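Long-range contact in D-ribitol-5-phosphate phosphatase (Bacteroides thetaiotaomicron, PDB 4JB3), which removes the phosphate from D-ribitol 5-phosphate and D-ribitol 1-phosphate, and can also dephosphorylate a ribitylaminouracil phosphate of riboflavin biosynthesis: residues 126-131 with 159-164. Residues are numbered along the deposited sequence; the frame is centred on the assembly and turned at random.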
# COMPACT_ATOMS: atom_id res chain seq x y z
N VAL A 126 12.00 -7.18 -4.75
CA VAL A 126 10.99 -6.55 -3.91
C VAL A 126 9.97 -5.87 -4.80
O VAL A 126 10.33 -5.12 -5.72
CB VAL A 126 11.63 -5.52 -2.96
CG1 VAL A 126 10.57 -4.77 -2.17
CG2 VAL A 126 12.63 -6.22 -2.04
N TYR A 127 8.70 -6.13 -4.53
CA TYR A 127 7.62 -5.53 -5.30
C TYR A 127 6.59 -4.91 -4.40
O TYR A 127 6.44 -5.31 -3.24
CB TYR A 127 6.93 -6.58 -6.18
CG TYR A 127 7.87 -7.31 -7.09
CD1 TYR A 127 8.29 -6.73 -8.27
CD2 TYR A 127 8.36 -8.57 -6.77
CE1 TYR A 127 9.16 -7.37 -9.11
CE2 TYR A 127 9.23 -9.23 -7.60
CZ TYR A 127 9.62 -8.63 -8.78
OH TYR A 127 10.49 -9.28 -9.62
N LEU A 128 5.85 -3.94 -4.93
CA LEU A 128 4.70 -3.40 -4.22
C LEU A 128 3.45 -3.89 -4.91
O LEU A 128 3.39 -3.93 -6.14
CB LEU A 128 4.72 -1.87 -4.23
CG LEU A 128 3.73 -1.16 -3.31
CD1 LEU A 128 4.36 -0.93 -1.94
CD2 LEU A 128 3.24 0.16 -3.92
N LEU A 129 2.44 -4.26 -4.13
CA LEU A 129 1.13 -4.58 -4.70
C LEU A 129 0.11 -3.92 -3.79
O LEU A 129 -0.05 -4.33 -2.63
CB LEU A 129 0.91 -6.10 -4.76
CG LEU A 129 -0.46 -6.60 -5.24
CD1 LEU A 129 -0.70 -6.23 -6.70
CD2 LEU A 129 -0.60 -8.10 -5.04
N SER A 130 -0.55 -2.88 -4.29
CA SER A 130 -1.35 -2.06 -3.40
C SER A 130 -2.59 -1.47 -4.01
O SER A 130 -2.61 -1.07 -5.20
CB SER A 130 -0.49 -0.93 -2.82
OG SER A 130 -1.16 -0.30 -1.74
N ASN A 131 -3.64 -1.40 -3.20
CA ASN A 131 -4.79 -0.57 -3.50
C ASN A 131 -4.44 0.88 -3.22
O ASN A 131 -4.18 1.27 -2.08
CB ASN A 131 -5.98 -0.95 -2.63
CG ASN A 131 -6.53 -2.31 -2.97
OD1 ASN A 131 -6.16 -2.92 -3.97
ND2 ASN A 131 -7.44 -2.79 -2.13
N LEU A 159 6.29 -1.38 -9.03
CA LEU A 159 5.05 -1.09 -8.33
C LEU A 159 3.85 -1.62 -9.12
O LEU A 159 3.69 -1.31 -10.31
CB LEU A 159 4.86 0.42 -8.19
CG LEU A 159 5.94 1.22 -7.45
CD1 LEU A 159 5.62 2.70 -7.48
CD2 LEU A 159 5.97 0.77 -6.04
N TYR A 160 3.01 -2.41 -8.47
CA TYR A 160 1.76 -2.85 -9.05
C TYR A 160 0.63 -2.13 -8.32
O TYR A 160 0.33 -2.42 -7.16
CB TYR A 160 1.60 -4.38 -8.96
CG TYR A 160 2.66 -5.11 -9.77
CD1 TYR A 160 2.46 -5.37 -11.11
CD2 TYR A 160 3.87 -5.49 -9.19
CE1 TYR A 160 3.43 -6.03 -11.86
CE2 TYR A 160 4.84 -6.15 -9.94
CZ TYR A 160 4.62 -6.41 -11.27
OH TYR A 160 5.58 -7.06 -12.01
N LEU A 161 0.01 -1.20 -9.03
CA LEU A 161 -0.93 -0.25 -8.44
C LEU A 161 -2.33 -0.54 -8.95
O LEU A 161 -2.56 -0.59 -10.16
CB LEU A 161 -0.53 1.18 -8.83
CG LEU A 161 0.93 1.56 -8.52
CD1 LEU A 161 1.24 2.98 -8.99
CD2 LEU A 161 1.19 1.42 -7.02
N SER A 162 -3.28 -0.70 -8.02
CA SER A 162 -4.65 -1.06 -8.38
C SER A 162 -5.25 -0.19 -9.48
O SER A 162 -5.88 -0.69 -10.41
CB SER A 162 -5.54 -1.01 -7.14
OG SER A 162 -5.56 0.30 -6.60
N TYR A 163 -5.05 1.13 -9.39
CA TYR A 163 -5.73 2.05 -10.30
C TYR A 163 -5.20 1.96 -11.73
O TYR A 163 -5.87 2.41 -12.68
CB TYR A 163 -5.71 3.49 -9.77
CG TYR A 163 -4.37 4.18 -9.79
CD1 TYR A 163 -3.98 4.94 -10.89
CD2 TYR A 163 -3.51 4.12 -8.70
CE1 TYR A 163 -2.75 5.60 -10.91
CE2 TYR A 163 -2.29 4.79 -8.70
CZ TYR A 163 -1.92 5.52 -9.80
OH TYR A 163 -0.71 6.18 -9.82
N GLN A 164 -4.02 1.38 -11.90
CA GLN A 164 -3.47 1.19 -13.23
C GLN A 164 -3.81 -0.18 -13.79
O GLN A 164 -3.65 -0.42 -14.98
CB GLN A 164 -1.96 1.36 -13.19
CG GLN A 164 -1.53 2.77 -12.86
CD GLN A 164 -0.05 2.96 -13.04
OE1 GLN A 164 0.74 2.08 -12.73
NE2 GLN A 164 0.34 4.12 -13.56
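Tyr-160 grips Leu-128 and Ser-130 through its backbone: its N donates to Leu-128 O at 2.8 Å, and its O accepts from Ser-130 N at 3.0 Å. The ladder's third rung, Ser-162 N to Ser-130 O at 2.9 Å, lies just past the end of strand 158-161, where the chain turns away from the sheet. On one face of the sheet the two tyrosines run side by side, Tyr-127 CD1 meeting the edge of the Tyr-160 ring at CE2 (3.9 Å), while Leu-129 CD1 packs on Tyr-160 CB. With CG anti to its own carbonyl carbon (chi1 -64°), Tyr-160 also brings its ring edge beside Leu-128 O. The opposite face is aliphatic: Leu-159 CD2 presses on Leu-128 CB at a tight 3.4 Å, and Leu-128 CD2 reaches Leu-161 CD2. The two adjacent parallel strands illustrate the beta-alpha-beta crossover of the Rossmann-like HAD core, strand 125-130 leading through helix 134-140 to the parallel edge strand 158-161. Helix 172-182 covers the tyrosine face through Met-178, with Asp-181 hydrogen-bonded to Tyr-160 OH, while Phe-31 and Ile-35 pack on Leu-128 from the other face. At the C-terminal end, Ser-162 OG comes within 3.3 Å of Asn-131 CA and is hydrogen-bonded to Glu-72 O and Thr-132 N, linking the turn after Leu-161 to the loop after Ser-130. Ser-130 OG in turn bonds OD1 of Asp-30, the probable nucleophile and a ligand of the bound sodium ion, and so probably helps to position that carboxylate.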